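Local coordinates for protein spaetzle C-106 (Drosophila melanogaster, PDB 4LXR) that activates the Toll receptor as a disulfide-linked dimeric cytokine ligand, driving antifungal defence and setting dorsal-ventral polarity in the fly embryo, at residues F8-I13 with S97-A102; I44-G49 with C68-T73. All coordinates share one frame; numbering follows the deposited sequence.

Interaction 1: F8-I13 with S97-A102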
loop_
_atom_site.group_PDB
_atom_site.type_symbol
_atom_site.label_atom_id
_atom_site.label_comp_id
_atom_site.label_asym_id
_atom_site.label_seq_id
_atom_site.Cartn_x
_atom_site.Cartn_y
_atom_site.Cartn_z
ATOM N N PHE C 8 -25.878 2.035 3.834
ATOM C CA PHE C 8 -24.707 2.460 3.114
ATOM C C PHE C 8 -24.601 3.974 3.122
ATOM O O PHE C 8 -25.606 4.676 3.229
ATOM C CB PHE C 8 -24.780 1.929 1.689
ATOM C CG PHE C 8 -24.716 0.442 1.616
ATOM C CD1 PHE C 8 -23.498 -0.212 1.751
ATOM C CD2 PHE C 8 -25.868 -0.310 1.451
ATOM C CE1 PHE C 8 -23.426 -1.588 1.693
ATOM C CE2 PHE C 8 -25.805 -1.688 1.399
ATOM C CZ PHE C 8 -24.587 -2.329 1.521
ATOM N N LEU C 9 -23.378 4.472 2.998
ATOM C CA LEU C 9 -23.120 5.913 3.039
ATOM C C LEU C 9 -23.693 6.653 1.847
ATOM O O LEU C 9 -23.965 7.859 1.918
ATOM C CB LEU C 9 -21.625 6.195 3.165
ATOM C CG LEU C 9 -21.158 6.087 4.618
ATOM C CD1 LEU C 9 -21.180 4.656 5.110
ATOM C CD2 LEU C 9 -19.784 6.696 4.787
ATOM N N CYS C 10 -23.899 5.932 0.755
ATOM C CA CYS C 10 -24.414 6.559 -0.451
ATOM C C CYS C 10 -25.643 5.866 -0.991
ATOM O O CYS C 10 -25.725 4.642 -1.016
ATOM C CB CYS C 10 -23.324 6.616 -1.518
ATOM S SG CYS C 10 -21.918 7.640 -1.016
ATOM N N ARG C 11 -26.601 6.666 -1.434
ATOM C CA ARG C 11 -27.780 6.133 -2.095
ATOM C C ARG C 11 -27.445 5.738 -3.531
ATOM O O ARG C 11 -26.830 6.513 -4.274
ATOM C CB ARG C 11 -28.883 7.171 -2.115
ATOM C CG ARG C 11 -29.406 7.564 -0.749
ATOM C CD ARG C 11 -30.654 8.376 -0.941
ATOM N NE ARG C 11 -31.231 8.806 0.321
ATOM C CZ ARG C 11 -32.487 9.208 0.457
ATOM N NH1 ARG C 11 -32.932 9.596 1.642
ATOM N NH2 ARG C 11 -33.298 9.215 -0.593
ATOM N N SER C 12 -27.875 4.538 -3.913
ATOM C CA SER C 12 -27.692 4.051 -5.267
ATOM C C SER C 12 -28.902 3.249 -5.744
ATOM O O SER C 12 -29.646 2.675 -4.938
ATOM C CB SER C 12 -26.458 3.166 -5.334
ATOM O OG SER C 12 -26.662 1.997 -4.558
ATOM N N ILE C 13 -29.062 3.205 -7.062
ATOM C CA ILE C 13 -30.093 2.425 -7.727
ATOM C C ILE C 13 -29.460 1.282 -8.506
ATOM O O ILE C 13 -28.665 1.519 -9.414
ATOM C CB ILE C 13 -30.847 3.300 -8.747
ATOM C CG1 ILE C 13 -31.315 4.605 -8.096
ATOM C CG2 ILE C 13 -32.007 2.528 -9.368
ATOM C CD1 ILE C 13 -31.761 5.663 -9.105
ATOM N N SER C 97 -20.668 0.662 -11.560
ATOM C CA SER C 97 -20.604 -0.604 -10.837
ATOM C C SER C 97 -20.965 -0.486 -9.359
ATOM O O SER C 97 -21.357 -1.476 -8.743
ATOM C CB SER C 97 -19.227 -1.257 -10.997
ATOM O OG SER C 97 -18.201 -0.357 -10.621
ATOM N N CYS C 98 -20.806 0.717 -8.808
ATOM C CA CYS C 98 -21.268 1.045 -7.458
ATOM C C CYS C 98 -21.023 2.512 -7.111
ATOM O O CYS C 98 -20.315 3.223 -7.830
ATOM C CB CYS C 98 -20.628 0.144 -6.387
ATOM S SG CYS C 98 -18.871 0.385 -6.122
ATOM N N CYS C 99 -21.609 2.937 -5.992
ATOM C CA CYS C 99 -21.509 4.303 -5.500
ATOM C C CYS C 99 -20.843 4.270 -4.139
ATOM O O CYS C 99 -21.284 3.567 -3.236
ATOM C CB CYS C 99 -22.909 4.904 -5.363
ATOM S SG CYS C 99 -22.970 6.686 -5.073
ATOM N N LYS C 100 -19.761 5.011 -3.973
ATOM C CA LYS C 100 -19.024 4.919 -2.716
ATOM C C LYS C 100 -18.713 6.289 -2.168
ATOM O O LYS C 100 -18.600 7.258 -2.920
ATOM C CB LYS C 100 -17.719 4.130 -2.898
ATOM C CG LYS C 100 -17.912 2.758 -3.521
ATOM C CD LYS C 100 -16.752 1.807 -3.204
ATOM C CE LYS C 100 -15.538 2.066 -4.068
ATOM N NZ LYS C 100 -14.427 1.165 -3.654
ATOM N N CYS C 101 -18.536 6.353 -0.858
ATOM C CA CYS C 101 -18.245 7.609 -0.203
ATOM C C CYS C 101 -16.747 7.833 -0.199
ATOM O O CYS C 101 -15.994 7.021 0.327
ATOM C CB CYS C 101 -18.790 7.613 1.226
ATOM S SG CYS C 101 -18.437 9.138 2.107
ATOM N N ALA C 102 -16.322 8.939 -0.798
ATOM C CA ALA C 102 -14.904 9.268 -0.898
ATOM C C ALA C 102 -14.515 10.280 0.178
ATOM O O ALA C 102 -15.206 11.275 0.379
ATOM C CB ALA C 102 -14.600 9.815 -2.281
HETATM O O HOH W 1 -22.499 3.471 -0.626
#
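Cys10 lays its sulfur over one face of the peptide group that joins Lys100 to Cys101. SG is 3.6 Å from Cys101 N and 3.7 Å from Lys100 C, almost directly above the plane, so the disulfide sulfur meets the flat strand backbone rather than its edge. A chi1 of -63° sets SG anti to the carbonyl carbon and over this peptide; its bond to Cys68 stays on the same face, leading away from the strand. Two other cysteines flank it. On one side Cys99 SG approaches Cys10 CB at 3.6 Å; on the other Cys101 CB lies under Leu9, 3.7 Å from Leu9 CB, while Leu9 CD2 sits 3.9 Å from Cys101 SG. Further along, Ser12 and Cys99 meet CB to CB at 4.0 Å. The two chains run roughly antiparallel here, 163° apart, and their backbones are linked through water 1, which takes the N-H of Cys10 and donates to Cys99 O at 2.9 Å.

Around this buried layer the second subunit closes in: its Cys98 bonds to Cys98, its Glu45 forms a salt bridge with Lys100 NZ, and its Lys100 makes a cation-pi contact with the Phe8 ring. Toward Toll, Ser12 O accepts a hydrogen bond from Arg78 of the receptor chain.

The arrangement is that of a cystine knot. Cys99 and Cys101 belong to the two disulfides, to Cys47 and Cys54, that frame the ring, and Cys10 passes between them to Cys68 as the penetrating bridge.

Interaction 2: I44-G49 with C68-T73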
loop_
_atom_site.group_PDB
_atom_site.type_symbol
_atom_site.label_atom_id
_atom_site.label_comp_id
_atom_site.label_asym_id
_atom_site.label_seq_id
_atom_site.Cartn_x
_atom_site.Cartn_y
_atom_site.Cartn_z
ATOM N N ILE C 44 -26.260 -2.683 -13.384
ATOM C CA ILE C 44 -25.409 -1.558 -13.060
ATOM C C ILE C 44 -25.835 -0.964 -11.732
ATOM O O ILE C 44 -26.962 -1.170 -11.288
ATOM C CB ILE C 44 -25.499 -0.473 -14.145
ATOM C CG1 ILE C 44 -26.886 0.177 -14.135
ATOM C CG2 ILE C 44 -25.198 -1.066 -15.502
ATOM C CD1 ILE C 44 -27.082 1.218 -15.216
ATOM N N GLU C 45 -24.921 -0.248 -11.087
ATOM C CA GLU C 45 -25.269 0.531 -9.908
ATOM C C GLU C 45 -24.841 1.974 -10.101
ATOM O O GLU C 45 -23.670 2.242 -10.381
ATOM C CB GLU C 45 -24.622 -0.047 -8.651
ATOM C CG GLU C 45 -25.033 0.686 -7.367
ATOM C CD GLU C 45 -24.549 -0.020 -6.119
ATOM O OE1 GLU C 45 -23.806 0.597 -5.315
ATOM O OE2 GLU C 45 -24.915 -1.204 -5.957
ATOM N N GLU C 46 -25.790 2.897 -9.968
ATOM C CA GLU C 46 -25.517 4.322 -10.156
ATOM C C GLU C 46 -25.832 5.102 -8.904
ATOM O O GLU C 46 -26.795 4.786 -8.219
ATOM C CB GLU C 46 -26.364 4.899 -11.288
ATOM C CG GLU C 46 -25.921 4.510 -12.674
ATOM C CD GLU C 46 -26.747 5.187 -13.746
ATOM O OE1 GLU C 46 -27.991 5.165 -13.632
ATOM O OE2 GLU C 46 -26.150 5.745 -14.696
ATOM N N CYS C 47 -25.026 6.123 -8.614
ATOM C CA CYS C 47 -25.317 7.024 -7.511
ATOM C C CYS C 47 -26.685 7.680 -7.745
ATOM O O CYS C 47 -26.985 8.108 -8.861
ATOM C CB CYS C 47 -24.232 8.095 -7.370
ATOM S SG CYS C 47 -22.575 7.467 -6.931
ATOM N N GLU C 48 -27.505 7.748 -6.696
ATOM C CA GLU C 48 -28.838 8.332 -6.805
ATOM C C GLU C 48 -28.753 9.824 -7.121
ATOM O O GLU C 48 -29.620 10.367 -7.806
ATOM C CB GLU C 48 -29.665 8.087 -5.535
ATOM C CG GLU C 48 -31.168 8.264 -5.734
ATOM C CD GLU C 48 -31.961 8.160 -4.440
ATOM O OE1 GLU C 48 -32.355 7.033 -4.056
ATOM O OE2 GLU C 48 -32.192 9.213 -3.812
ATOM N N GLY C 49 -27.704 10.483 -6.635
ATOM C CA GLY C 49 -27.476 11.879 -6.973
ATOM C C GLY C 49 -26.060 12.177 -7.445
ATOM O O GLY C 49 -25.190 11.308 -7.402
ATOM N N CYS C 68 -20.278 11.451 -2.307
ATOM C CA CYS C 68 -20.600 10.216 -2.992
ATOM C C CYS C 68 -20.047 10.266 -4.418
ATOM O O CYS C 68 -20.260 11.234 -5.149
ATOM C CB CYS C 68 -22.110 9.977 -2.965
ATOM S SG CYS C 68 -22.719 9.512 -1.295
ATOM N N LYS C 69 -19.312 9.227 -4.798
ATOM C CA LYS C 69 -18.704 9.158 -6.118
ATOM C C LYS C 69 -19.138 7.919 -6.881
ATOM O O LYS C 69 -19.311 6.841 -6.304
ATOM C CB LYS C 69 -17.180 9.164 -6.007
ATOM C CG LYS C 69 -16.637 10.409 -5.345
ATOM C CD LYS C 69 -17.013 11.649 -6.133
ATOM C CE LYS C 69 -15.774 12.378 -6.586
ATOM N NZ LYS C 69 -14.855 12.556 -5.427
ATOM N N GLN C 70 -19.305 8.086 -8.186
ATOM C CA GLN C 70 -19.666 6.986 -9.062
ATOM C C GLN C 70 -18.427 6.161 -9.402
ATOM O O GLN C 70 -17.410 6.712 -9.815
ATOM C CB GLN C 70 -20.283 7.533 -10.349
ATOM C CG GLN C 70 -20.686 6.454 -11.339
ATOM C CD GLN C 70 -21.832 5.612 -10.823
ATOM O OE1 GLN C 70 -22.922 6.125 -10.557
ATOM N NE2 GLN C 70 -21.589 4.316 -10.663
ATOM N N HIS C 71 -18.509 4.844 -9.232
ATOM C CA HIS C 71 -17.421 3.977 -9.678
ATOM C C HIS C 71 -17.778 3.140 -10.889
ATOM O O HIS C 71 -18.953 2.810 -11.117
ATOM C CB HIS C 71 -16.933 3.067 -8.563
ATOM C CG HIS C 71 -15.883 3.696 -7.712
ATOM N ND1 HIS C 71 -14.771 3.012 -7.274
ATOM C CD2 HIS C 71 -15.773 4.953 -7.225
ATOM C CE1 HIS C 71 -14.022 3.823 -6.546
ATOM N NE2 HIS C 71 -14.609 5.007 -6.501
ATOM N N TYR C 72 -16.744 2.771 -11.637
ATOM C CA TYR C 72 -16.915 2.103 -12.915
ATOM C C TYR C 72 -16.088 0.827 -13.035
ATOM O O TYR C 72 -15.039 0.670 -12.405
ATOM C CB TYR C 72 -16.547 3.052 -14.059
ATOM C CG TYR C 72 -17.392 4.312 -14.132
ATOM C CD1 TYR C 72 -18.587 4.328 -14.843
ATOM C CD2 TYR C 72 -16.988 5.487 -13.504
ATOM C CE1 TYR C 72 -19.356 5.478 -14.922
ATOM C CE2 TYR C 72 -17.757 6.643 -13.579
ATOM C CZ TYR C 72 -18.935 6.631 -14.291
ATOM O OH TYR C 72 -19.707 7.770 -14.367
ATOM N N THR C 73 -16.592 -0.087 -13.851
ATOM C CA THR C 73 -15.842 -1.254 -14.284
ATOM C C THR C 73 -15.648 -1.114 -15.796
ATOM O O THR C 73 -16.561 -0.673 -16.494
ATOM C CB THR C 73 -16.600 -2.552 -13.932
ATOM O OG1 THR C 73 -16.639 -2.706 -12.510
ATOM C CG2 THR C 73 -15.920 -3.763 -14.546
HETATM O O HOH W 2 -23.427 11.797 -5.578
#
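Gln70 reaches across to the backbone of Glu45 and Cys47 beside the cystine knot, where its side-chain amide bridges two antiparallel strands that do not pair directly. Strands 44-47 and 68-73 run at 156° to each other, with axes 6.7 Å apart at closest approach, and the primary amide spans that distance, bonded to backbone atoms on both strands.

Both ends of the amide are used. OE1 accepts the N-H of Cys47 at 2.9 Å in a fairly straight bond, the donor tilted out of the amide's carbonyl plane. NE2 gives one hydrogen to Glu45 O at 3.0 Å, lying in the plane of that carbonyl, and points a second along its own amide plane to His71 O, 3.1 Å away on its own strand. Three bonds therefore fix the rotation of the amide, and the acceptor and donor roles settle which end carries oxygen. CG stands anti to the backbone N (chi1 180°), and a bend at chi2 (67°) then sets CD. The chain of Glu46 runs obliquely past it, and Glu46 CA comes within 3.2 Å of Gln70 OE1.

The charged groups around this bridge have partners beyond it. Glu45 OE1 meets Lys100 of the second subunit and also accepts Cys99 N, Lys69 NZ pairs with Glu6 of that subunit, and Glu48 forms a salt bridge with Arg78 of the Toll chain.

Nearer the knot, water 2 donates to both Gly49 O and Cys68 O, joining the ends of the two segments. Beside it Cys47 SG, which is bonded to Cys99, rests against the carbonyl of Lys69, 3.4 Å from Lys69 O.

In the fold
From the N terminus, the chain passes through 8-13 into strand 12-16, whose antiparallel partner is strand 43-47. After the 44-49 segment, a loop carrying Cys54 leads to strand 67-73, and interaction 2 closes the loop between these two. The chain then returns along strand 95-102, pairing with 67-73, and interaction 1 closes the much longer loop back to 8-13, so interaction 2 is nested inside it. Each contact ties the two-stranded sheet of 12-16 and 43-47, or the loop leading into it, to the sheet of 67-73 and 95-102. Two disulfides, Cys10-Cys68 and Cys47-Cys99, stitch the contacts together. Both contacts also reach the second subunit, and both border Toll.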